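Local atomic coordinates of putative mandelate racemase/muconate lactonizing enzyme (Bordetella bronchiseptica, PDB entry 3DDM), a protein that is of unknown function but belongs to the mandelate racemase/muconate lactonizing enzyme family, built from an N-terminal capping domain and a modified TIM barrel of the enolase superfamily. Residues S319-A324 against I360-A365; I147-S152 against A353-G358. The protein carries 1 engineered substitution. All coordinates share one frame; numbering follows the deposited sequence.

Interaction 1 of 2, residues S319-A324 against I360-A365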
loop_
_atom_site.group_PDB
_atom_site.type_symbol
_atom_site.label_atom_id
_atom_site.label_comp_id
_atom_site.label_asym_id
_atom_site.label_seq_id
_atom_site.Cartn_x
_atom_site.Cartn_y
_atom_site.Cartn_z
ATOM N N SER A 319 -1.711 10.707 -21.079
ATOM C CA SER A 319 -1.991 11.980 -20.419
ATOM C C SER A 319 -2.216 13.103 -21.420
ATOM O O SER A 319 -3.068 13.971 -21.209
ATOM C CB SER A 319 -0.845 12.355 -19.482
ATOM O OG SER A 319 -0.661 11.339 -18.513
ATOM N N ALA A 320 -1.453 13.089 -22.510
ATOM C CA ALA A 320 -1.595 14.115 -23.535
ATOM C C ALA A 320 -3.006 14.033 -24.128
ATOM O O ALA A 320 -3.654 15.050 -24.382
ATOM C CB ALA A 320 -0.550 13.923 -24.621
ATOM N N HIS A 321 -3.488 12.816 -24.331
ATOM C CA HIS A 321 -4.818 12.658 -24.882
ATOM C C HIS A 321 -5.899 13.174 -23.952
ATOM O O HIS A 321 -6.837 13.847 -24.395
ATOM C CB HIS A 321 -5.055 11.202 -25.230
ATOM C CG HIS A 321 -4.411 10.804 -26.515
ATOM N ND1 HIS A 321 -5.013 11.009 -27.737
ATOM C CD2 HIS A 321 -3.181 10.303 -26.777
ATOM C CE1 HIS A 321 -4.179 10.652 -28.698
ATOM N NE2 HIS A 321 -3.061 10.221 -28.142
ATOM N N LEU A 322 -5.771 12.876 -22.661
ATOM C CA LEU A 322 -6.765 13.345 -21.717
ATOM C C LEU A 322 -6.781 14.869 -21.694
ATOM O O LEU A 322 -7.844 15.472 -21.767
ATOM C CB LEU A 322 -6.501 12.788 -20.316
ATOM C CG LEU A 322 -7.571 13.195 -19.291
ATOM C CD1 LEU A 322 -8.954 13.043 -19.905
ATOM C CD2 LEU A 322 -7.450 12.352 -18.059
ATOM N N LEU A 323 -5.608 15.492 -21.612
ATOM C CA LEU A 323 -5.534 16.953 -21.596
ATOM C C LEU A 323 -6.143 17.573 -22.851
ATOM O O LEU A 323 -6.716 18.661 -22.802
ATOM C CB LEU A 323 -4.085 17.430 -21.464
ATOM C CG LEU A 323 -3.927 18.960 -21.515
ATOM C CD1 LEU A 323 -4.768 19.622 -20.419
ATOM C CD2 LEU A 323 -2.461 19.324 -21.365
ATOM N N ALA A 324 -6.008 16.891 -23.980
ATOM C CA ALA A 324 -6.561 17.406 -25.226
ATOM C C ALA A 324 -8.087 17.334 -25.146
ATOM O O ALA A 324 -8.789 18.232 -25.614
ATOM C CB ALA A 324 -6.039 16.593 -26.420
ATOM N N ILE A 360 2.542 20.581 -28.603
ATOM C CA ILE A 360 2.562 19.363 -29.385
ATOM C C ILE A 360 1.147 19.080 -29.874
ATOM O O ILE A 360 0.179 19.628 -29.344
ATOM C CB ILE A 360 3.065 18.159 -28.545
ATOM C CG1 ILE A 360 2.073 17.848 -27.419
ATOM C CG2 ILE A 360 4.442 18.469 -27.961
ATOM C CD1 ILE A 360 2.430 16.628 -26.593
ATOM N N THR A 361 1.038 18.254 -30.909
ATOM C CA THR A 361 -0.253 17.864 -31.447
ATOM C C THR A 361 -0.267 16.346 -31.548
ATOM O O THR A 361 0.700 15.721 -31.996
ATOM C CB THR A 361 -0.514 18.485 -32.819
ATOM O OG1 THR A 361 0.595 18.221 -33.678
ATOM C CG2 THR A 361 -0.699 19.984 -32.693
ATOM N N LEU A 362 -1.372 15.758 -31.110
ATOM C CA LEU A 362 -1.532 14.315 -31.092
ATOM C C LEU A 362 -1.833 13.647 -32.435
ATOM O O LEU A 362 -1.606 12.440 -32.597
ATOM C CB LEU A 362 -2.615 13.955 -30.072
ATOM C CG LEU A 362 -2.335 14.532 -28.681
ATOM C CD1 LEU A 362 -3.395 14.053 -27.711
ATOM C CD2 LEU A 362 -0.936 14.102 -28.208
ATOM N N GLY A 363 -2.338 14.413 -33.398
ATOM C CA GLY A 363 -2.658 13.829 -34.688
ATOM C C GLY A 363 -3.907 12.970 -34.619
ATOM O O GLY A 363 -4.588 12.933 -33.591
ATOM N N GLY A 364 -4.205 12.262 -35.704
ATOM C CA GLY A 364 -5.396 11.434 -35.738
ATOM C C GLY A 364 -5.173 9.947 -35.569
ATOM O O GLY A 364 -6.128 9.161 -35.661
ATOM N N ALA A 365 -3.925 9.551 -35.328
ATOM C CA ALA A 365 -3.597 8.141 -35.139
ATOM C C ALA A 365 -4.520 7.564 -34.065
ATOM O O ALA A 365 -4.760 8.197 -33.027
ATOM C CB ALA A 365 -2.143 7.995 -34.724
#
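Leu362 meets the helix segment 319-324 with both branches of its forked end, and each methyl finds a different partner. Leu362 CD1 sits over the middle of one face of the His321 imidazole, 3.5 Å from the ring centroid and only 12° off its normal, a CH-pi contact. Leu362 CD1 also packs 3.9 Å from Ala324 CB, one helical turn beyond Ala320. Leu362 CD2 lies against that earlier alanine, 3.6 Å from Ala320 CB. With CD1 anti to CA (chi2 -176°), the leucine is extended far enough to reach the imidazole. Ile360, two residues back, adds a looser apolar contact, Ile360 CD1 lying 4.5 Å from Ala320 CB.

The second shell fixes the ring: His321 ND1 accepts a hydrogen bond from Trp137 N and NE2 makes a weak one to Leu368 O, a pairing consistent with the proton on NE2, while Trp137 also grips the opposing segment through a bond from its NE1 to Gly363 O.

Helix 313-325 thus lays Ala320 and Ala324 on the chain leaving strand 359-361, with Ile147 of strand 146-154 touching both alanines, helix 136-139 bringing Leu136 to His321 and Trp137 to Ala324 and Leu362, and the far side of helix 313-325 resting on strand 304-309.

Interaction 2 of 2, residues I147-S152 against A353-G358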
loop_
_atom_site.group_PDB
_atom_site.type_symbol
_atom_site.label_atom_id
_atom_site.label_comp_id
_atom_site.label_asym_id
_atom_site.label_seq_id
_atom_site.Cartn_x
_atom_site.Cartn_y
_atom_site.Cartn_z
ATOM N N ILE A 147 -1.855 20.686 -27.641
ATOM C CA ILE A 147 -1.733 20.981 -26.222
ATOM C C ILE A 147 -0.375 21.583 -25.858
ATOM O O ILE A 147 0.596 21.448 -26.595
ATOM C CB ILE A 147 -1.956 19.707 -25.362
ATOM C CG1 ILE A 147 -0.808 18.724 -25.575
ATOM C CG2 ILE A 147 -3.282 19.043 -25.721
ATOM C CD1 ILE A 147 -1.000 17.398 -24.853
ATOM N N GLY A 148 -0.320 22.255 -24.715
ATOM C CA GLY A 148 0.929 22.837 -24.258
ATOM C C GLY A 148 1.655 21.880 -23.316
ATOM O O GLY A 148 1.044 20.949 -22.773
ATOM N N VAL A 149 2.956 22.089 -23.133
ATOM C CA VAL A 149 3.750 21.245 -22.245
ATOM C C VAL A 149 4.733 22.090 -21.443
ATOM O O VAL A 149 4.921 23.284 -21.725
ATOM C CB VAL A 149 4.572 20.187 -23.023
ATOM C CG1 VAL A 149 3.670 19.374 -23.907
ATOM C CG2 VAL A 149 5.653 20.860 -23.847
ATOM N N TYR A 150 5.341 21.475 -20.430
ATOM C CA TYR A 150 6.338 22.156 -19.613
ATOM C C TYR A 150 7.409 21.162 -19.182
ATOM O O TYR A 150 7.137 19.979 -19.001
ATOM C CB TYR A 150 5.696 22.854 -18.389
ATOM C CG TYR A 150 5.162 21.974 -17.260
ATOM C CD1 TYR A 150 3.827 21.539 -17.246
ATOM C CD2 TYR A 150 5.989 21.600 -16.189
ATOM C CE1 TYR A 150 3.331 20.756 -16.190
ATOM C CE2 TYR A 150 5.509 20.822 -15.136
ATOM C CZ TYR A 150 4.180 20.402 -15.139
ATOM O OH TYR A 150 3.709 19.634 -14.090
ATOM N N ALA A 151 8.641 21.639 -19.074
ATOM C CA ALA A 151 9.746 20.797 -18.649
ATOM C C ALA A 151 9.500 20.624 -17.161
ATOM O O ALA A 151 9.466 21.603 -16.406
ATOM C CB ALA A 151 11.081 21.500 -18.903
ATOM N N SER A 152 9.318 19.382 -16.738
ATOM C CA SER A 152 9.015 19.109 -15.345
ATOM C C SER A 152 10.129 18.433 -14.578
ATOM O O SER A 152 10.783 17.532 -15.087
ATOM C CB SER A 152 7.751 18.247 -15.264
ATOM O OG SER A 152 7.399 17.974 -13.926
ATOM N N ALA A 353 7.832 14.529 -31.047
ATOM C CA ALA A 353 8.522 14.892 -32.283
ATOM C C ALA A 353 7.823 16.057 -33.002
ATOM O O ALA A 353 8.350 16.608 -33.974
ATOM C CB ALA A 353 8.628 13.678 -33.202
ATOM N N THR A 354 6.642 16.435 -32.514
ATOM C CA THR A 354 5.906 17.548 -33.101
ATOM C C THR A 354 6.103 18.782 -32.237
ATOM O O THR A 354 5.539 19.838 -32.528
ATOM C CB THR A 354 4.380 17.280 -33.186
ATOM O OG1 THR A 354 3.797 17.432 -31.891
ATOM C CG2 THR A 354 4.097 15.881 -33.694
ATOM N N LEU A 355 6.903 18.652 -31.181
ATOM C CA LEU A 355 7.147 19.767 -30.267
ATOM C C LEU A 355 7.652 21.015 -30.969
ATOM O O LEU A 355 8.808 21.089 -31.389
ATOM C CB LEU A 355 8.138 19.370 -29.171
ATOM C CG LEU A 355 8.638 20.523 -28.287
ATOM C CD1 LEU A 355 7.465 21.178 -27.571
ATOM C CD2 LEU A 355 9.666 19.997 -27.294
ATOM N N HIS A 356 6.779 22.003 -31.085
ATOM C CA HIS A 356 7.135 23.246 -31.735
ATOM C C HIS A 356 6.462 24.383 -30.985
ATOM O O HIS A 356 5.241 24.382 -30.797
ATOM C CB HIS A 356 6.684 23.217 -33.200
ATOM C CG HIS A 356 7.246 24.332 -34.028
ATOM N ND1 HIS A 356 8.548 24.777 -33.897
ATOM C CD2 HIS A 356 6.697 25.068 -35.027
ATOM C CE1 HIS A 356 8.775 25.736 -34.777
ATOM N NE2 HIS A 356 7.668 25.932 -35.476
ATOM N N GLU A 357 7.274 25.340 -30.539
ATOM C CA GLU A 357 6.774 26.491 -29.803
ATOM C C GLU A 357 6.061 26.014 -28.540
ATOM O O GLU A 357 4.897 26.319 -28.303
ATOM C CB GLU A 357 5.831 27.303 -30.703
ATOM C CG GLU A 357 5.170 28.504 -30.037
ATOM C CD GLU A 357 3.699 28.260 -29.729
ATOM O OE1 GLU A 357 3.083 29.108 -29.040
ATOM O OE2 GLU A 357 3.166 27.217 -30.183
ATOM N N GLY A 358 6.776 25.240 -27.738
ATOM C CA GLY A 358 6.211 24.729 -26.506
ATOM C C GLY A 358 4.900 23.969 -26.616
ATOM O O GLY A 358 4.218 23.784 -25.603
#
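Val149 and Gly358 are joined by a backbone hydrogen bond, and the valine side chain continues the contact towards Leu355. The bond runs from Val149 N to Gly358 O, 3.3 Å long with an N-H...O angle of 150°. It is rather long and moderately bent, and its donor stands somewhat out of the carbonyl plane. Gly148 CA lies beside the same oxygen, 3.7 Å from Gly358 O.

From CB, which is directed at the loop, the valine divides. CG1, anti to the carbonyl carbon (chi1 -55°), turns towards Ile360 of the adjoining strand. CG2 stands between the backbone N and the carbonyl carbon and does the touching here: Val149 CG2 is 3.7 Å from Gly358 O and 4.2 Å from Leu355 CD1. The carbonyl that receives the N-H is therefore also flanked by a methyl of the same residue. On the loop side it is the CD1 branch of Leu355 that meets the valine, and the two side chains cross obliquely. Tyr171 also packs on Val149, and Ile360 also touches Leu355.

The loop turns sharply before it delivers its carbonyl: both Glu357 and Gly358 have positive phi, and Gly358 leads directly into strand 359-361. Ile147 pairs with Ile360 through backbone hydrogen bonds, and Val149 with Gly358 keeps the same antiparallel register two residues further on. Strand 146-154 is also bonded in parallel to strands 174-177 and 334-338, the latter closing the ring of eight parallel strands. Short strand 359-361, outside that ring, thus adds in antiparallel fashion to the start of a barrel strand in a modified TIM barrel of the enolase superfamily.

Read from the N terminus, the four segments come in the order 147-152, 319-324, 353-358 and 360-365. Interaction 2 closes the longer loop, 200 residues containing most of the barrel, and interaction 1 closes one of 35 residues that starts within it and ends beyond it, so the two loops cross. A single residue, Arg359, separates the second segments, and the contacts touch directly, Thr361 N of interaction 1 lying 3.0 Å from Thr354 OG1 of interaction 2. Together they fasten the chain following the last barrel strand to the first barrel strand and to helix 313-325.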